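Local structure of glutamyl-tRNA synthetase (Methanothermobacter thermautotrophicus, 3AII) at residues 504-509 against 532-537; 523-528 against 540-545. The protein attaches glutamate to tRNA as a non-discriminating synthetase, probably activating it first with ATP as Glu-AMP. One frame throughout, in Å; residues are numbered along the deposited sequence. Where two conformers were deposited one is given.

How the contacts relate
Both contacts lie in the anticodon-binding region, on and beside the sheet that strands 500-505, 511-516, 528-531, 535-541 and 546-552 form with 402-408. From the N terminus, the chain leaves strand 500-505 at the first half of contact 1, passes strand 511-516 and enters the loop that supplies the first half of contact 2. Strand 528-531 follows. Phe-534, at the entry to strand 535-541, then closes contact 1, and the end of that strand closes contact 2, so the two loops cross. Their centres are about 14 Å apart, and both use strand 535-541. They also meet directly, Val-528 CG1 of contact 2 lying 3.7 Å from Ala-537 O of contact 1.

Contact 1 of 2, residues 504-509 against 532-537; sequences VIMPDA and ERFGFA
A Met-aromatic contact joins Met-506 to Phe-534, and Val-504 adds a second apolar contact at the neighbouring ring atom CE2. The sulfur, Met-506 SD, lies 4.1 Å from Phe-534 CZ and 5.2 Å from the ring centroid. Its direction is 68° off the ring normal, an oblique approach. The bend of the Met-506 chain at chi2 (-59°) helps carry SD to Phe-534 CZ, and the further bend at chi3 sets only the direction of CE. Phe-534 comes from the opposite direction, its CG anti to the backbone N (chi1 -175°), and presents CZ and CE2 to the other segment. Val-504 meets CE2 with both methyls: CG1, at 4.1 Å from Phe-534 CE2, sits at the ring edge near its plane, while CG2 is 4.2 Å from the same atom.

The setting is one of the two beta barrels of the anticodon-binding region in synthetases of this GlnRS-like type. Strands 500-505 and 535-541 are not neighbours in it; strand 546-552 runs between them, in keeping with the 7.9 Å from Val-504 CA to Ala-537 CA. The contact is therefore made by side chains across an intervening strand. Tyr-550 of that strand packs against Val-504, Met-506 and Phe-534, and its OH is hydrogen-bonded to Phe-534 O. Phe-406 of strand 402-408 adds an edge-to-face ring contact to Phe-534.

Phe-534 and Gly-535 form a classic beta bulge opposite Leu-531 of strand 528-531. Just beyond Val-504 and Ile-505, the chain leaves its strand in a type I turn from Met-506 to Ala-509, closed by a bond of 2.7 Å from Ala-509 N to Met-506 O.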
loop_
_atom_site.group_PDB
_atom_site.type_symbol
_atom_site.label_atom_id
_atom_site.label_comp_id
_atom_site.label_asym_id
_atom_site.label_seq_id
_atom_site.Cartn_x
_atom_site.Cartn_y
_atom_site.Cartn_z
ATOM N N VAL A 504 19.344 12.857 1.212
ATOM C CA VAL A 504 17.926 12.562 1.249
ATOM C C VAL A 504 17.575 11.813 -0.024
ATOM O O VAL A 504 17.910 12.260 -1.133
ATOM C CB VAL A 504 17.095 13.851 1.340
ATOM C CG1 VAL A 504 15.605 13.522 1.400
ATOM C CG2 VAL A 504 17.520 14.665 2.567
ATOM N N ILE A 505 16.942 10.656 0.132
ATOM C CA ILE A 505 16.464 9.903 -1.026
ATOM C C ILE A 505 15.067 10.373 -1.359
ATOM O O ILE A 505 14.176 10.324 -0.511
ATOM C CB ILE A 505 16.462 8.398 -0.770
ATOM C CG1 ILE A 505 17.838 7.959 -0.276
ATOM C CG2 ILE A 505 16.039 7.659 -2.039
ATOM C CD1 ILE A 505 18.978 8.357 -1.192
ATOM N N MET A 506 14.881 10.850 -2.589
ATOM C CA MET A 506 13.616 11.454 -2.989
ATOM C C MET A 506 12.656 10.382 -3.506
ATOM O O MET A 506 13.052 9.229 -3.695
ATOM C CB MET A 506 13.840 12.556 -4.041
ATOM C CG MET A 506 14.857 13.625 -3.644
ATOM S SD MET A 506 14.410 14.494 -2.117
ATOM C CE MET A 506 13.025 15.466 -2.643
ATOM N N PRO A 507 11.383 10.744 -3.699
ATOM C CA PRO A 507 10.408 9.706 -4.034
ATOM C C PRO A 507 10.660 9.030 -5.386
ATOM O O PRO A 507 10.086 7.972 -5.625
ATOM C CB PRO A 507 9.073 10.461 -4.012
ATOM C CG PRO A 507 9.321 11.597 -3.058
ATOM C CD PRO A 507 10.727 12.023 -3.376
ATOM N N ASP A 508 11.504 9.612 -6.238
ATOM C CA ASP A 508 11.916 8.947 -7.477
ATOM C C ASP A 508 13.234 8.193 -7.308
ATOM O O ASP A 508 13.859 7.765 -8.287
ATOM C CB ASP A 508 12.016 9.946 -8.631
ATOM C CG ASP A 508 13.109 10.969 -8.424
ATOM O OD1 ASP A 508 13.773 10.938 -7.365
ATOM O OD2 ASP A 508 13.307 11.805 -9.330
ATOM N N ALA A 509 13.645 8.031 -6.056
ATOM C CA ALA A 509 14.850 7.296 -5.691
ATOM C C ALA A 509 16.140 8.054 -5.984
ATOM O O ALA A 509 17.234 7.529 -5.766
ATOM C CB ALA A 509 14.871 5.924 -6.360
ATOM N N GLU A 532 13.690 22.195 7.245
ATOM C CA GLU A 532 12.958 23.428 7.014
ATOM C C GLU A 532 13.175 23.959 5.605
ATOM O O GLU A 532 14.296 23.934 5.102
ATOM C CB GLU A 532 13.353 24.484 8.032
ATOM C CG GLU A 532 13.051 24.053 9.467
ATOM C CD GLU A 532 12.994 25.228 10.404
ATOM O OE1 GLU A 532 12.070 26.057 10.257
ATOM O OE2 GLU A 532 13.867 25.329 11.283
ATOM N N ARG A 533 12.080 24.407 4.994
ATOM C CA ARG A 533 12.109 24.941 3.628
ATOM C C ARG A 533 12.517 23.887 2.602
ATOM O O ARG A 533 12.860 24.220 1.460
ATOM C CB ARG A 533 13.037 26.167 3.535
ATOM C CG ARG A 533 12.679 27.308 4.491
ATOM C CD ARG A 533 13.486 28.603 4.210
ATOM N NE ARG A 533 13.150 29.204 2.915
ATOM C CZ ARG A 533 13.925 29.141 1.837
ATOM N NH1 ARG A 533 13.531 29.704 0.699
ATOM N NH2 ARG A 533 15.096 28.528 1.896
ATOM N N PHE A 534 12.490 22.617 2.998
ATOM C CA PHE A 534 12.831 21.538 2.080
ATOM C C PHE A 534 11.738 20.458 2.089
ATOM O O PHE A 534 11.087 20.219 1.070
ATOM C CB PHE A 534 14.222 20.975 2.415
ATOM C CG PHE A 534 14.705 19.928 1.445
ATOM C CD1 PHE A 534 15.225 20.296 0.213
ATOM C CD2 PHE A 534 14.643 18.578 1.772
ATOM C CE1 PHE A 534 15.669 19.328 -0.684
ATOM C CE2 PHE A 534 15.082 17.601 0.875
ATOM C CZ PHE A 534 15.601 17.983 -0.350
ATOM N N GLY A 535 11.509 19.828 3.239
ATOM C CA GLY A 535 10.414 18.880 3.363
ATOM C C GLY A 535 10.503 18.029 4.618
ATOM O O GLY A 535 11.495 18.086 5.338
ATOM N N PHE A 536 9.467 17.237 4.871
ATOM C CA PHE A 536 9.503 16.271 5.969
ATOM C C PHE A 536 10.198 15.015 5.481
ATOM O O PHE A 536 10.091 14.667 4.303
ATOM C CB PHE A 536 8.091 15.932 6.426
ATOM C CG PHE A 536 7.377 17.091 7.060
ATOM C CD1 PHE A 536 7.453 17.296 8.421
ATOM C CD2 PHE A 536 6.648 17.982 6.288
ATOM C CE1 PHE A 536 6.796 18.360 9.011
ATOM C CE2 PHE A 536 5.998 19.053 6.871
ATOM C CZ PHE A 536 6.070 19.240 8.235
ATOM N N ALA A 537 10.924 14.342 6.373
ATOM C CA ALA A 537 11.670 13.146 5.976
ATOM C C ALA A 537 11.953 12.256 7.172
ATOM O O ALA A 537 12.109 12.739 8.288
ATOM C CB ALA A 537 12.995 13.545 5.298
#

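Contact 2 of 2, residues 523-528 against 540-545; sequences LEVDDV and DSAGPG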
loop_
_atom_site.group_PDB
_atom_site.type_symbol
_atom_site.label_atom_id
_atom_site.label_comp_id
_atom_site.label_asym_id
_atom_site.label_seq_id
_atom_site.Cartn_x
_atom_site.Cartn_y
_atom_site.Cartn_z
ATOM N N LEU A 523 19.500 12.672 16.297
ATOM C CA LEU A 523 18.410 11.861 15.774
ATOM C C LEU A 523 18.769 10.382 15.740
ATOM O O LEU A 523 19.941 10.017 15.594
ATOM C CB LEU A 523 18.043 12.322 14.363
ATOM C CG LEU A 523 17.552 13.769 14.278
ATOM C CD1 LEU A 523 17.586 14.278 12.840
ATOM C CD2 LEU A 523 16.150 13.864 14.883
ATOM N N GLU A 524 17.752 9.549 15.884
ATOM C CA GLU A 524 17.920 8.114 15.744
ATOM C C GLU A 524 17.081 7.629 14.582
ATOM O O GLU A 524 16.084 8.251 14.221
ATOM C CB GLU A 524 17.498 7.410 17.034
ATOM C CG GLU A 524 18.423 7.710 18.213
ATOM C CD GLU A 524 17.923 7.123 19.523
ATOM O OE1 GLU A 524 18.755 6.901 20.428
ATOM O OE2 GLU A 524 16.702 6.885 19.648
ATOM N N VAL A 525 17.490 6.512 13.991
ATOM C CA VAL A 525 16.701 5.883 12.936
ATOM C C VAL A 525 15.226 5.746 13.334
ATOM O O VAL A 525 14.899 5.371 14.463
ATOM C CB VAL A 525 17.313 4.518 12.515
ATOM C CG1 VAL A 525 16.413 3.810 11.510
ATOM C CG2 VAL A 525 18.718 4.738 11.950
ATOM N N ASP A 526 14.353 6.073 12.385
ATOM C CA ASP A 526 12.895 6.122 12.545
ATOM C C ASP A 526 12.361 7.496 12.943
ATOM O O ASP A 526 11.163 7.747 12.834
ATOM C CB ASP A 526 12.367 5.064 13.527
ATOM C CG ASP A 526 12.622 3.646 13.056
ATOM O OD1 ASP A 526 12.693 2.744 13.918
ATOM O OD2 ASP A 526 12.753 3.433 11.833
ATOM N N ASP A 527 13.230 8.388 13.411
ATOM C CA ASP A 527 12.773 9.753 13.701
ATOM C C ASP A 527 12.290 10.424 12.414
ATOM O O ASP A 527 12.895 10.260 11.357
ATOM C CB ASP A 527 13.879 10.588 14.347
ATOM C CG ASP A 527 14.136 10.206 15.790
ATOM O OD1 ASP A 527 15.172 10.646 16.332
ATOM O OD2 ASP A 527 13.308 9.468 16.367
ATOM N N VAL A 528 11.187 11.158 12.491
ATOM C CA VAL A 528 10.701 11.874 11.315
ATOM C C VAL A 528 10.774 13.353 11.602
ATOM O O VAL A 528 10.241 13.808 12.605
ATOM C CB VAL A 528 9.264 11.466 10.970
ATOM C CG1 VAL A 528 8.781 12.231 9.750
ATOM C CG2 VAL A 528 9.192 9.944 10.734
ATOM N N ASP A 540 16.634 7.181 7.970
ATOM C CA ASP A 540 16.649 5.762 7.596
ATOM C C ASP A 540 17.928 5.078 8.067
ATOM O O ASP A 540 17.924 3.900 8.437
ATOM C CB ASP A 540 16.497 5.626 6.080
ATOM C CG ASP A 540 16.339 4.181 5.638
ATOM O OD1 ASP A 540 17.296 3.651 5.039
ATOM O OD2 ASP A 540 15.276 3.576 5.903
ATOM N N SER A 541 19.026 5.821 8.060
ATOM C CA SER A 541 20.270 5.307 8.617
ATOM C C SER A 541 21.096 6.444 9.192
ATOM O O SER A 541 21.158 7.532 8.617
ATOM C CB SER A 541 21.057 4.509 7.572
ATOM O OG SER A 541 21.288 5.274 6.406
ATOM N N ALA A 542 21.716 6.193 10.342
ATOM C CA ALA A 542 22.420 7.248 11.077
ATOM C C ALA A 542 23.861 7.399 10.620
ATOM O O ALA A 542 24.373 6.580 9.855
ATOM C CB ALA A 542 22.357 6.987 12.574
ATOM N N GLY A 543 24.509 8.456 11.100
ATOM C CA GLY A 543 25.864 8.787 10.690
ATOM C C GLY A 543 26.868 7.700 11.026
ATOM O O GLY A 543 26.533 6.736 11.711
ATOM N N PRO A 544 28.110 7.852 10.544
ATOM C CA PRO A 544 28.520 8.998 9.728
ATOM C C PRO A 544 27.782 9.022 8.396
ATOM O O PRO A 544 27.668 7.995 7.725
ATOM C CB PRO A 544 30.017 8.752 9.495
ATOM C CG PRO A 544 30.423 7.766 10.541
ATOM C CD PRO A 544 29.221 6.916 10.777
ATOM N N GLY A 545 27.273 10.189 8.024
ATOM C CA GLY A 545 26.535 10.315 6.787
ATOM C C GLY A 545 25.100 9.871 6.967
ATOM O O GLY A 545 24.719 8.771 6.566
#
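Val-525 holds CG1 anti to its own backbone nitrogen (chi1 175°) and CG2 anti to its carbonyl carbon, which turns both methyls onto the backbone of Asp-540 to Ala-542. Val-525 CG1 comes within 3.4 Å of Asp-540 O, and Val-525 CG2 lies 3.7 Å from it, so the carbonyl oxygen is packed against both branches. The valine stands at the first corner of a type II beta turn, Glu-524 to Asp-527, and the strand it meets ends in a classic beta bulge: Asp-540 and Ser-541 together stand opposite the single residue Val-547 in the hairpin of the anticodon-binding barrel.

Two bonds hold the turn that carries the valine. Asp-527 N reaches Glu-524 O at 3.0 Å, and the Asp-527 carboxylate returns the link, taking Glu-524 N on OD1 at 2.8 Å. That second bond is nearly straight (175° at the hydrogen), but the donor stands 55° out of the carboxylate plane.

The CB of Asp-540 points away from the turn, and its OD2 forms salt bridges with Arg-538 and Arg-360. Arg-538 also pairs with Asp-526 OD2, which probably offsets the repulsion between the two carboxylates, Asp-526 OD2 and Asp-540 OD2 being 6.4 Å apart. Further along, CG2 of Val-525 lies 3.7 Å from Ala-542 N and 4.3 Å from Ala-542 CB.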